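Local coordinates for protein transcription termination factor FttA (Pyrococcus horikoshii, PDB 3AF6) that probably terminates transcription genome-wide by cleaving nascent RNA as it leaves RNA polymerase, acting as a two-zinc nuclease of the beta-CASP metallo-beta-lactamase family, at residues Arg19-Asn23 and Thr33-Phe37; Glu77-Pro81 and Lys135-Ala139; Leu88-Val93 and Leu131-Val136; Ala97-Asn101 and Ile113-Lys117; Leu412-His417 and Val442-Tyr446. All coordinates share one frame. Numbering follows the deposited sequence.

Interaction 1 of 5, residues Arg19-Asn23 and Thr33-Phe37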
# COMPACT_ATOMS: atom_id res chain seq x y z
N ARG A 19 -1.80 -1.98 35.38
CA ARG A 19 -1.32 -3.13 36.14
C ARG A 19 -2.15 -3.36 37.39
O ARG A 19 -2.19 -4.46 37.94
CB ARG A 19 0.15 -2.92 36.51
CG ARG A 19 1.08 -2.90 35.30
CD ARG A 19 2.51 -2.53 35.66
NE ARG A 19 3.43 -2.82 34.56
CZ ARG A 19 4.73 -2.55 34.57
NH1 ARG A 19 5.28 -1.99 35.64
NH2 ARG A 19 5.48 -2.87 33.53
N ALA A 20 -2.84 -2.31 37.84
CA ALA A 20 -3.67 -2.41 39.03
C ALA A 20 -5.03 -3.04 38.72
O ALA A 20 -5.72 -3.52 39.61
CB ALA A 20 -3.87 -1.04 39.64
N VAL A 21 -5.41 -3.03 37.44
CA VAL A 21 -6.69 -3.59 37.03
C VAL A 21 -6.49 -4.93 36.32
O VAL A 21 -7.41 -5.75 36.28
CB VAL A 21 -7.45 -2.63 36.09
CG1 VAL A 21 -6.67 -2.43 34.81
CG2 VAL A 21 -8.83 -3.17 35.79
N VAL A 22 -5.31 -5.14 35.76
CA VAL A 22 -5.01 -6.39 35.07
C VAL A 22 -4.75 -7.47 36.11
O VAL A 22 -5.36 -8.55 36.07
CB VAL A 22 -3.77 -6.24 34.16
CG1 VAL A 22 -2.58 -5.79 34.97
CG2 VAL A 22 -3.47 -7.56 33.47
N ASN A 23 -3.86 -7.19 37.06
CA ASN A 23 -3.53 -8.12 38.13
C ASN A 23 -4.73 -8.15 39.09
O ASN A 23 -4.59 -8.50 40.26
CB ASN A 23 -2.28 -7.66 38.89
CG ASN A 23 -0.99 -7.92 38.12
OD1 ASN A 23 -0.65 -9.06 37.82
ND2 ASN A 23 -0.26 -6.85 37.81
N THR A 33 4.82 -11.62 34.58
CA THR A 33 6.19 -11.14 34.69
C THR A 33 6.35 -9.67 34.31
O THR A 33 7.11 -8.95 34.95
CB THR A 33 7.13 -11.99 33.81
OG1 THR A 33 6.67 -12.00 32.46
CG2 THR A 33 7.18 -13.42 34.33
N GLU A 34 5.63 -9.24 33.28
CA GLU A 34 5.71 -7.85 32.85
C GLU A 34 4.53 -7.44 31.99
O GLU A 34 3.87 -8.27 31.37
CB GLU A 34 7.00 -7.61 32.05
CG GLU A 34 7.15 -6.16 31.58
CD GLU A 34 8.31 -5.97 30.62
OE1 GLU A 34 8.56 -4.82 30.21
OE2 GLU A 34 8.97 -6.97 30.26
N ILE A 35 4.27 -6.14 31.98
CA ILE A 35 3.19 -5.56 31.19
C ILE A 35 3.71 -4.24 30.64
O ILE A 35 3.85 -3.26 31.37
CB ILE A 35 1.93 -5.30 32.05
CG1 ILE A 35 1.47 -6.60 32.69
CG2 ILE A 35 0.82 -4.73 31.18
CD1 ILE A 35 0.25 -6.45 33.57
N GLU A 36 4.01 -4.23 29.35
CA GLU A 36 4.52 -3.03 28.69
C GLU A 36 3.69 -2.68 27.46
O GLU A 36 2.81 -3.44 27.06
CB GLU A 36 5.98 -3.26 28.27
CG GLU A 36 6.19 -4.55 27.50
CD GLU A 36 7.57 -4.64 26.85
OE1 GLU A 36 8.56 -4.30 27.53
OE2 GLU A 36 7.64 -5.05 25.67
N PHE A 37 3.98 -1.53 26.87
CA PHE A 37 3.28 -1.09 25.67
C PHE A 37 4.14 -1.37 24.45
O PHE A 37 5.32 -1.03 24.43
CB PHE A 37 2.97 0.41 25.73
CG PHE A 37 1.68 0.74 26.42
CD1 PHE A 37 0.47 0.24 25.95
CD2 PHE A 37 1.66 1.58 27.52
CE1 PHE A 37 -0.74 0.58 26.56
CE2 PHE A 37 0.46 1.93 28.14
CZ PHE A 37 -0.74 1.42 27.66

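Interaction 2 of 5, residues Glu77-Pro81 and Lys135-Ala139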
# COMPACT_ATOMS: atom_id res chain seq x y z
N GLU A 77 11.51 -15.55 28.29
CA GLU A 77 12.55 -16.37 28.91
C GLU A 77 12.29 -17.85 28.62
O GLU A 77 13.22 -18.60 28.33
CB GLU A 77 12.56 -16.12 30.42
CG GLU A 77 13.68 -16.81 31.17
CD GLU A 77 13.70 -16.44 32.64
OE1 GLU A 77 14.56 -16.96 33.37
OE2 GLU A 77 12.85 -15.63 33.06
N VAL A 78 11.03 -18.26 28.70
CA VAL A 78 10.65 -19.64 28.45
C VAL A 78 10.64 -19.90 26.94
O VAL A 78 9.78 -20.61 26.42
CB VAL A 78 9.25 -19.95 29.05
CG1 VAL A 78 8.18 -19.11 28.36
CG2 VAL A 78 8.93 -21.43 28.93
N LEU A 79 11.61 -19.32 26.24
CA LEU A 79 11.73 -19.48 24.79
C LEU A 79 12.94 -20.35 24.41
O LEU A 79 13.87 -20.53 25.20
CB LEU A 79 11.87 -18.12 24.11
CG LEU A 79 10.67 -17.16 24.08
CD1 LEU A 79 11.09 -15.83 23.47
CD2 LEU A 79 9.53 -17.78 23.28
N LEU A 80 12.92 -20.87 23.18
CA LEU A 80 14.00 -21.70 22.67
C LEU A 80 14.60 -21.05 21.42
O LEU A 80 13.87 -20.49 20.60
CB LEU A 80 13.48 -23.10 22.32
CG LEU A 80 12.92 -23.97 23.45
CD1 LEU A 80 12.44 -25.29 22.88
CD2 LEU A 80 14.00 -24.20 24.50
N PRO A 81 15.93 -21.13 21.25
CA PRO A 81 16.60 -20.54 20.08
C PRO A 81 16.13 -21.11 18.73
O PRO A 81 15.83 -22.30 18.61
CB PRO A 81 18.08 -20.83 20.36
CG PRO A 81 18.04 -22.09 21.17
CD PRO A 81 16.90 -21.83 22.12
N LYS A 135 6.28 -27.45 23.34
CA LYS A 135 7.65 -27.88 23.07
C LYS A 135 8.70 -26.78 22.87
O LYS A 135 9.90 -27.03 23.06
CB LYS A 135 7.68 -28.82 21.87
CG LYS A 135 7.08 -30.19 22.12
CD LYS A 135 7.87 -30.95 23.17
CE LYS A 135 7.26 -32.32 23.43
NZ LYS A 135 8.02 -33.06 24.47
N VAL A 136 8.27 -25.59 22.49
CA VAL A 136 9.21 -24.48 22.27
C VAL A 136 8.71 -23.19 22.91
O VAL A 136 9.51 -22.30 23.23
CB VAL A 136 9.42 -24.24 20.76
CG1 VAL A 136 10.01 -25.49 20.11
CG2 VAL A 136 8.10 -23.86 20.10
N LYS A 137 7.40 -23.11 23.11
CA LYS A 137 6.76 -21.95 23.71
C LYS A 137 6.73 -20.75 22.76
O LYS A 137 6.99 -19.62 23.16
CB LYS A 137 7.46 -21.55 25.02
CG LYS A 137 6.64 -21.78 26.29
CD LYS A 137 6.34 -23.25 26.53
CE LYS A 137 5.60 -23.45 27.85
NZ LYS A 137 5.32 -24.89 28.13
N TRP A 138 6.42 -21.02 21.50
CA TRP A 138 6.32 -19.96 20.49
C TRP A 138 4.92 -19.95 19.91
O TRP A 138 4.31 -21.00 19.71
CB TRP A 138 7.34 -20.18 19.37
CG TRP A 138 8.76 -19.96 19.79
CD1 TRP A 138 9.47 -20.71 20.67
CD2 TRP A 138 9.64 -18.92 19.35
NE1 TRP A 138 10.74 -20.20 20.81
CE2 TRP A 138 10.87 -19.10 20.01
CE3 TRP A 138 9.50 -17.84 18.46
CZ2 TRP A 138 11.96 -18.25 19.81
CZ3 TRP A 138 10.59 -16.99 18.26
CH2 TRP A 138 11.80 -17.20 18.94
N ALA A 139 4.40 -18.75 19.64
CA ALA A 139 3.06 -18.59 19.09
C ALA A 139 2.93 -19.27 17.73
O ALA A 139 3.46 -18.79 16.73
CB ALA A 139 2.72 -17.11 18.97

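Interaction 3 of 5, residues Leu88-Val93 and Leu131-Val136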
# COMPACT_ATOMS: atom_id res chain seq x y z
N LEU A 88 12.92 -29.15 16.42
CA LEU A 88 12.20 -29.62 17.60
C LEU A 88 10.71 -29.58 17.28
O LEU A 88 9.91 -30.32 17.86
CB LEU A 88 12.52 -28.74 18.81
CG LEU A 88 12.03 -29.17 20.20
CD1 LEU A 88 12.78 -28.40 21.27
CD2 LEU A 88 10.54 -28.93 20.32
N ILE A 89 10.34 -28.72 16.34
CA ILE A 89 8.96 -28.58 15.92
C ILE A 89 8.69 -29.41 14.66
O ILE A 89 7.68 -30.11 14.58
CB ILE A 89 8.60 -27.10 15.62
CG1 ILE A 89 7.19 -27.02 15.02
CG2 ILE A 89 9.63 -26.49 14.69
CD1 ILE A 89 6.76 -25.61 14.65
N PHE A 90 9.61 -29.34 13.70
CA PHE A 90 9.48 -30.09 12.45
C PHE A 90 9.11 -31.55 12.73
O PHE A 90 8.57 -32.25 11.87
CB PHE A 90 10.81 -30.06 11.67
CG PHE A 90 10.90 -28.95 10.65
CD1 PHE A 90 10.02 -28.89 9.58
CD2 PHE A 90 11.88 -27.97 10.76
CE1 PHE A 90 10.12 -27.88 8.62
CE2 PHE A 90 11.99 -26.96 9.81
CZ PHE A 90 11.11 -26.92 8.73
N GLU A 91 9.41 -31.99 13.95
CA GLU A 91 9.13 -33.35 14.38
C GLU A 91 7.69 -33.48 14.87
O GLU A 91 6.94 -34.33 14.39
CB GLU A 91 10.10 -33.73 15.51
CG GLU A 91 10.09 -35.20 15.89
CD GLU A 91 11.03 -35.50 17.05
OE1 GLU A 91 12.22 -35.12 16.97
OE2 GLU A 91 10.58 -36.13 18.03
N ILE A 92 7.31 -32.63 15.82
CA ILE A 92 5.97 -32.65 16.40
C ILE A 92 4.90 -32.13 15.43
O ILE A 92 3.98 -31.41 15.83
CB ILE A 92 5.93 -31.81 17.70
CG1 ILE A 92 4.56 -31.94 18.37
CG2 ILE A 92 6.26 -30.36 17.40
CD1 ILE A 92 4.43 -31.16 19.66
N VAL A 93 5.01 -32.51 14.16
CA VAL A 93 4.04 -32.09 13.15
C VAL A 93 3.88 -33.14 12.06
O VAL A 93 4.88 -33.64 11.52
CB VAL A 93 4.48 -30.76 12.48
CG1 VAL A 93 3.48 -30.37 11.40
CG2 VAL A 93 4.60 -29.66 13.52
N LEU A 131 -0.66 -28.09 21.62
CA LEU A 131 0.26 -29.20 21.87
C LEU A 131 1.65 -28.84 21.33
O LEU A 131 2.66 -29.03 22.01
CB LEU A 131 -0.24 -30.47 21.18
CG LEU A 131 0.74 -31.64 21.06
CD1 LEU A 131 1.11 -32.15 22.45
CD2 LEU A 131 0.11 -32.75 20.23
N ILE A 132 1.67 -28.33 20.10
CA ILE A 132 2.91 -27.95 19.43
C ILE A 132 3.61 -26.74 20.04
O ILE A 132 4.84 -26.74 20.19
CB ILE A 132 2.64 -27.68 17.93
CG1 ILE A 132 3.96 -27.39 17.21
CG2 ILE A 132 1.68 -26.51 17.78
CD1 ILE A 132 3.80 -27.20 15.71
N THR A 133 2.84 -25.72 20.39
CA THR A 133 3.40 -24.49 20.96
C THR A 133 4.25 -24.77 22.20
O THR A 133 5.30 -24.15 22.40
CB THR A 133 2.29 -23.49 21.35
OG1 THR A 133 2.87 -22.24 21.75
CG2 THR A 133 1.45 -24.03 22.50
N GLN A 134 3.80 -25.71 23.02
CA GLN A 134 4.48 -26.08 24.25
C GLN A 134 5.97 -26.36 24.05
O GLN A 134 6.82 -25.61 24.54
CB GLN A 134 3.80 -27.31 24.85
CG GLN A 134 2.34 -27.09 25.17
CD GLN A 134 1.57 -28.39 25.35
OE1 GLN A 134 0.37 -28.39 25.58
NE2 GLN A 134 2.28 -29.51 25.22
N LYS A 135 6.28 -27.45 23.34
CA LYS A 135 7.65 -27.88 23.07
C LYS A 135 8.70 -26.78 22.87
O LYS A 135 9.90 -27.03 23.06
CB LYS A 135 7.68 -28.82 21.87
CG LYS A 135 7.08 -30.19 22.12
CD LYS A 135 7.87 -30.95 23.17
CE LYS A 135 7.26 -32.32 23.43
NZ LYS A 135 8.02 -33.06 24.47
N VAL A 136 8.27 -25.59 22.49
CA VAL A 136 9.21 -24.48 22.27
C VAL A 136 8.71 -23.19 22.91
O VAL A 136 9.51 -22.30 23.23
CB VAL A 136 9.42 -24.24 20.76
CG1 VAL A 136 10.01 -25.49 20.11
CG2 VAL A 136 8.10 -23.86 20.10

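Interaction 4 of 5, residues Ala97-Asn101 and Ile113-Lys117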
# COMPACT_ATOMS: atom_id res chain seq x y z
N ALA A 97 1.78 -32.41 5.57
CA ALA A 97 1.54 -31.03 5.16
C ALA A 97 2.86 -30.34 4.83
O ALA A 97 3.46 -29.69 5.68
CB ALA A 97 0.81 -30.28 6.27
N GLU A 98 3.29 -30.50 3.58
CA GLU A 98 4.54 -29.91 3.10
C GLU A 98 4.84 -28.53 3.69
O GLU A 98 4.30 -27.52 3.23
CB GLU A 98 4.52 -29.83 1.57
CG GLU A 98 5.70 -29.08 0.97
CD GLU A 98 7.04 -29.69 1.31
OE1 GLU A 98 8.07 -29.10 0.94
OE2 GLU A 98 7.06 -30.77 1.94
N ILE A 99 5.71 -28.50 4.69
CA ILE A 99 6.09 -27.25 5.34
C ILE A 99 7.29 -26.65 4.61
O ILE A 99 8.44 -26.89 4.97
CB ILE A 99 6.47 -27.50 6.82
CG1 ILE A 99 5.28 -28.12 7.56
CG2 ILE A 99 6.88 -26.19 7.48
CD1 ILE A 99 5.56 -28.48 9.00
N THR A 100 7.01 -25.86 3.58
CA THR A 100 8.05 -25.23 2.77
C THR A 100 9.05 -24.44 3.60
O THR A 100 10.27 -24.61 3.45
CB THR A 100 7.43 -24.30 1.69
OG1 THR A 100 8.47 -23.81 0.84
CG2 THR A 100 6.72 -23.13 2.34
N ASN A 101 8.55 -23.57 4.47
CA ASN A 101 9.42 -22.74 5.31
C ASN A 101 9.01 -22.79 6.77
O ASN A 101 8.17 -23.61 7.17
CB ASN A 101 9.39 -21.30 4.81
CG ASN A 101 9.85 -21.17 3.37
OD1 ASN A 101 11.01 -21.44 3.05
ND2 ASN A 101 8.95 -20.74 2.49
N ILE A 113 4.56 -21.06 10.54
CA ILE A 113 4.60 -22.36 9.89
C ILE A 113 4.00 -22.26 8.49
O ILE A 113 2.81 -22.51 8.29
CB ILE A 113 3.78 -23.41 10.68
CG1 ILE A 113 4.27 -23.47 12.13
CG2 ILE A 113 3.91 -24.78 10.03
CD1 ILE A 113 3.51 -24.45 12.99
N GLU A 114 4.83 -21.89 7.52
CA GLU A 114 4.36 -21.75 6.14
C GLU A 114 4.20 -23.12 5.50
O GLU A 114 4.99 -23.53 4.66
CB GLU A 114 5.34 -20.90 5.33
CG GLU A 114 4.84 -20.54 3.93
CD GLU A 114 5.76 -19.57 3.22
OE1 GLU A 114 5.98 -18.46 3.76
OE2 GLU A 114 6.25 -19.89 2.12
N ALA A 115 3.15 -23.84 5.92
CA ALA A 115 2.87 -25.17 5.40
C ALA A 115 1.98 -25.08 4.16
O ALA A 115 1.20 -24.15 4.01
CB ALA A 115 2.20 -26.02 6.47
N LYS A 116 2.10 -26.07 3.28
CA LYS A 116 1.31 -26.12 2.06
C LYS A 116 -0.11 -26.57 2.39
O LYS A 116 -1.06 -26.25 1.68
CB LYS A 116 1.95 -27.08 1.06
CG LYS A 116 1.44 -26.95 -0.37
CD LYS A 116 2.33 -27.75 -1.32
CE LYS A 116 1.91 -27.55 -2.77
NZ LYS A 116 2.83 -28.25 -3.71
N LYS A 117 -0.23 -27.33 3.48
CA LYS A 117 -1.52 -27.83 3.94
C LYS A 117 -1.69 -27.40 5.40
O LYS A 117 -1.22 -28.08 6.31
CB LYS A 117 -1.55 -29.36 3.85
CG LYS A 117 -0.80 -29.94 2.67
CD LYS A 117 -1.29 -29.38 1.34
CE LYS A 117 -0.44 -29.90 0.18
NZ LYS A 117 -0.85 -29.32 -1.13

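Interaction 5 of 5, residues Leu412-His417 and Val442-Tyr446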
# COMPACT_ATOMS: atom_id res chain seq x y z
N LEU A 412 -9.69 -3.49 -25.89
CA LEU A 412 -8.35 -3.99 -25.66
C LEU A 412 -8.07 -5.23 -26.51
O LEU A 412 -6.99 -5.38 -27.08
CB LEU A 412 -8.15 -4.33 -24.18
CG LEU A 412 -6.83 -5.01 -23.83
CD1 LEU A 412 -5.69 -4.05 -24.10
CD2 LEU A 412 -6.82 -5.44 -22.38
N ILE A 413 -9.04 -6.14 -26.57
CA ILE A 413 -8.90 -7.37 -27.35
C ILE A 413 -8.91 -7.02 -28.83
O ILE A 413 -8.24 -7.66 -29.64
CB ILE A 413 -10.06 -8.33 -27.08
CG1 ILE A 413 -9.96 -8.87 -25.66
CG2 ILE A 413 -10.04 -9.46 -28.07
CD1 ILE A 413 -8.61 -9.51 -25.36
N GLU A 414 -9.69 -6.01 -29.16
CA GLU A 414 -9.83 -5.54 -30.53
C GLU A 414 -8.50 -5.04 -31.05
O GLU A 414 -7.96 -5.59 -32.02
CB GLU A 414 -10.88 -4.42 -30.56
CG GLU A 414 -11.11 -3.79 -31.90
CD GLU A 414 -12.27 -2.80 -31.86
OE1 GLU A 414 -12.52 -2.12 -32.88
OE2 GLU A 414 -12.94 -2.71 -30.80
N VAL A 415 -7.95 -4.02 -30.40
CA VAL A 415 -6.67 -3.43 -30.79
C VAL A 415 -5.55 -4.48 -30.92
O VAL A 415 -4.73 -4.41 -31.84
CB VAL A 415 -6.22 -2.34 -29.79
CG1 VAL A 415 -4.77 -1.93 -30.05
CG2 VAL A 415 -7.14 -1.13 -29.93
N ILE A 416 -5.52 -5.44 -30.00
CA ILE A 416 -4.51 -6.48 -30.04
C ILE A 416 -4.61 -7.30 -31.33
O ILE A 416 -3.60 -7.55 -31.99
CB ILE A 416 -4.63 -7.43 -28.82
CG1 ILE A 416 -4.20 -6.70 -27.55
CG2 ILE A 416 -3.77 -8.67 -29.02
CD1 ILE A 416 -4.31 -7.54 -26.30
N HIS A 417 -5.83 -7.68 -31.70
CA HIS A 417 -6.04 -8.46 -32.92
C HIS A 417 -5.61 -7.70 -34.16
O HIS A 417 -4.90 -8.24 -35.01
CB HIS A 417 -7.50 -8.88 -33.03
CG HIS A 417 -7.88 -10.00 -32.12
ND1 HIS A 417 -9.18 -10.33 -31.84
CD2 HIS A 417 -7.11 -10.88 -31.42
CE1 HIS A 417 -9.21 -11.35 -31.00
NE2 HIS A 417 -7.96 -11.70 -30.73
N VAL A 442 -7.85 -9.52 -16.92
CA VAL A 442 -8.65 -9.41 -18.13
C VAL A 442 -8.14 -10.36 -19.21
O VAL A 442 -8.93 -11.06 -19.83
CB VAL A 442 -8.66 -7.97 -18.67
CG1 VAL A 442 -9.37 -7.93 -20.01
CG2 VAL A 442 -9.38 -7.07 -17.69
N LEU A 443 -6.83 -10.40 -19.44
CA LEU A 443 -6.29 -11.28 -20.48
C LEU A 443 -6.28 -12.76 -20.08
O LEU A 443 -6.32 -13.64 -20.93
CB LEU A 443 -4.87 -10.86 -20.86
CG LEU A 443 -4.70 -9.48 -21.50
CD1 LEU A 443 -3.21 -9.19 -21.67
CD2 LEU A 443 -5.41 -9.41 -22.82
N GLU A 444 -6.22 -13.02 -18.77
CA GLU A 444 -6.19 -14.38 -18.26
C GLU A 444 -7.55 -15.08 -18.35
O GLU A 444 -7.63 -16.29 -18.54
CB GLU A 444 -5.68 -14.38 -16.82
CG GLU A 444 -5.26 -15.74 -16.27
CD GLU A 444 -6.43 -16.63 -15.90
OE1 GLU A 444 -7.32 -16.17 -15.15
OE2 GLU A 444 -6.46 -17.79 -16.35
N GLU A 445 -8.64 -14.32 -18.21
CA GLU A 445 -9.96 -14.92 -18.32
C GLU A 445 -10.23 -15.06 -19.80
O GLU A 445 -10.93 -15.97 -20.24
CB GLU A 445 -11.04 -14.04 -17.70
CG GLU A 445 -12.46 -14.58 -17.91
CD GLU A 445 -13.49 -13.93 -17.01
OE1 GLU A 445 -13.75 -12.72 -17.18
OE2 GLU A 445 -14.05 -14.62 -16.13
N TYR A 446 -9.66 -14.15 -20.58
CA TYR A 446 -9.84 -14.18 -22.01
C TYR A 446 -8.99 -15.30 -22.59
O TYR A 446 -9.26 -15.79 -23.68
CB TYR A 446 -9.42 -12.84 -22.60
CG TYR A 446 -9.43 -12.82 -24.10
CD1 TYR A 446 -10.63 -12.90 -24.81
CD2 TYR A 446 -8.24 -12.75 -24.82
CE1 TYR A 446 -10.64 -12.92 -26.20
CE2 TYR A 446 -8.24 -12.76 -26.21
CZ TYR A 446 -9.44 -12.85 -26.90
OH TYR A 446 -9.42 -12.90 -28.28

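Interaction 1 of 5, residues Arg19-Asn23 and Thr33-Phe37
The carbonyl oxygen of Ile35, on strand 32-38, is claimed by the guanidinium of Arg19, near the end of helix 11-22. Arg19 NH2 lies 2.7 Å from Ile35 O with an N-H...O angle of 149°, a sound hydrogen bond; Arg19 NE, 3.2 Å from Ile35 O at 131°, adds a weak one. The acceptor sits near the guanidinium plane, as fits a shared, edge-on bond. Both segments belong to KHa, the first of two KH modules, where this helix covers a three-stranded sheet. Strand neighbours Glu34 and Glu36 exchange backbone hydrogen bonds with strand 41-46. At the helix terminus Asn23 is the first residue to leave helical angles, and its ND2 bonds to Arg19 O at 3.1 Å, reinforcing the weak backbone bond from Asn23 N to Arg19 O (3.3 Å). Apart from these polar groups, Val22 CG1 meets Ile35 CD1 at 3.2 Å, both CA-to-CB bonds pointing across the interface. On the strand's other face, Glu36 OE1 forms a salt bridge with Arg172.

Interaction 2 of 5, residues Glu77-Pro81 and Lys135-Ala139
Neither segment is regular helix or strand, yet their backbones come close: CA of Leu79 is 5.7 Å from CA of Lys137, and CA of Leu80 is 5.6 Å from CA of Val136. The pairing therefore runs in opposite chain directions. Lys137 has left-handed backbone angles (phi 73°, psi 42°), turning the chain between helix 130-134 and strand 140-144. Against this bend lies the connection that leads from the KHa module into KHb, so the contact packs the linker of the tandem KH domains onto the second module.

Leu79 extends its methyl CD2 over one face of the Trp138 indole, 3.8 Å from the centroid of the five-membered ring and 14° off its normal, a CH-pi contact. Leu80 O approaches the ring edge instead, with Trp138 CZ2 at 3.0 Å. Leu80 CD1 packs on Val136 CG1 at 3.7 Å and lies 3.1 Å from Lys135 O. Val78 CG2 meets the aliphatic part of Lys137 at CG, 3.5 Å away. Beyond the segments, Trp138 also touches Val111 of strand 110-115, while Leu80 and Val136 both reach Ala85.

With 348 Å² buried and no clear hydrogen bond between the segments, the identifiable cohesion is apolar, from CH-pi and aliphatic contacts.

Interaction 3 of 5, residues Leu88-Val93 and Leu131-Val136
This is apolar packing of a helix-like turn against the short helix 130-134 inside KHb, the second KH module of the tandem. Residues 88-91 have helical backbone angles but lack the regular bonds, and helix 130-134 is itself weakly bonded; the two meet beside the module's three-stranded sheet. Together they bury 379 Å² without any hydrogen bond between them. The closest backbone approach is Ile92 CA to Ile132 CA, 6.4 Å, and both CA-to-CB bonds there point toward the other segment. Ile92 has the largest covered area, 89 Å²: its CG2 is 3.8 Å from Ile132 CG1, while its CD1 lies 3.7 Å from Lys135 CG and 4.0 Å from Leu131 CG. Leu88 occupies the other end of the interface, with CD2 at 3.3 Å from Lys135 CB and 3.5 Å from Val136 CG1. Lys135 thus lends its aliphatic portion to the apolar surface, while the end of its side chain leads away. Ile89 and Ile132 also touch Ile113 of strand 110-115, continuing the packing from helix to sheet. The tip of Ile132 is held from two directions: its CD1 lies 3.5 Å from Ile89 CG1 and 3.4 Å from Val93 CG2.

Interaction 4 of 5, residues Ala97-Asn101 and Ile113-Lys117
At the edge of the three-stranded sheet of KHb, the second KH module, an irregular segment runs antiparallel beside the end of strand 110-115. The CA pairs establish the direction: Ala97 CA to Lys117 CA is 4.6 Å, Glu98 CA to Lys116 CA is 5.1 Å and Ile99 CA to Ala115 CA is 3.8 Å. One firm backbone bond joins them, from Lys116 N to Glu98 O at 2.6 Å and 150°. Regular strand pairing does not develop around it; Ile99 and Glu114 are each the centre of an inverse gamma turn. Ile99 CG1 packs on Ala115 CB at 3.9 Å, and its CG2 lies 4.2 Å from Ile113 CG2. On its other edge strand 110-115 pairs with strand 140-144, with which Ile113 exchanges backbone hydrogen bonds (Lys141 and Val143). The buried carboxylate of Glu114 serves two partners: OE1 forms a salt bridge with Arg157, and Glu114 OE2 accepts a hydrogen bond from Asn101 ND2 at 2.9 Å and 142°.

Interaction 5 of 5, residues Leu412-His417 and Val442-Tyr446
Ile413 sets its CD1 methyl over one face of the Tyr446 ring, 3.4 Å from the ring centroid and 18° off the normal, a close CH-pi contact; the nearest ring atom, Tyr446 CD2, is 3.3 Å from Ile413 CD1. The two helices, 405-420 and 435-447, belong to the beta-CASP domain and cross steeply, at -76° between the local axes. Those axes approach no closer than 12.2 Å, so side chains must span the gap. Leu443 CD2 does so at a point where three residues converge: it lies 4.1 Å from Ile413 CD1, 4.1 Å from Ile416 CD1 and 4.2 Å from Leu412 CD2. Leu412 CD2 is also 4.3 Å from Val442 CG1. Behind this layer, Leu412 and Ile416 reach strand 425-429 of the domain's parallel sheet. Toward the partly exposed margin, His417 NE2 stands 3.1 Å from Tyr446 OH, each atom near the other's ring plane. The contact thus grades from aliphatic packing to a polar margin, Tyr446 offering its face to Ile413 and its hydroxyl oxygen to the neighbourhood of His417.

From the N terminus, interaction 1 closes a short loop within KHa, bringing the end of helix 11-22 onto strand 32-38, before any other contact opens. Interaction 2 then ties the passage out of KHa to the segment before strand 140-144, spanning most of KHb. Interaction 3 opens later, at 88-93, and ends on the same part of the chain as interaction 2, at 131-136; interaction 4, enclosed by both, sets 97-101 beside strand 110-115. Interactions 2 and 3 share Lys135 and Val136; interactions 3 and 4 touch through Val93 with Ile99 and Ile132 with Ile113, so that their apolar side chains pack against each other. Interaction 5 follows separately in the beta-CASP domain, its centre about 59 Å from that of interaction 1.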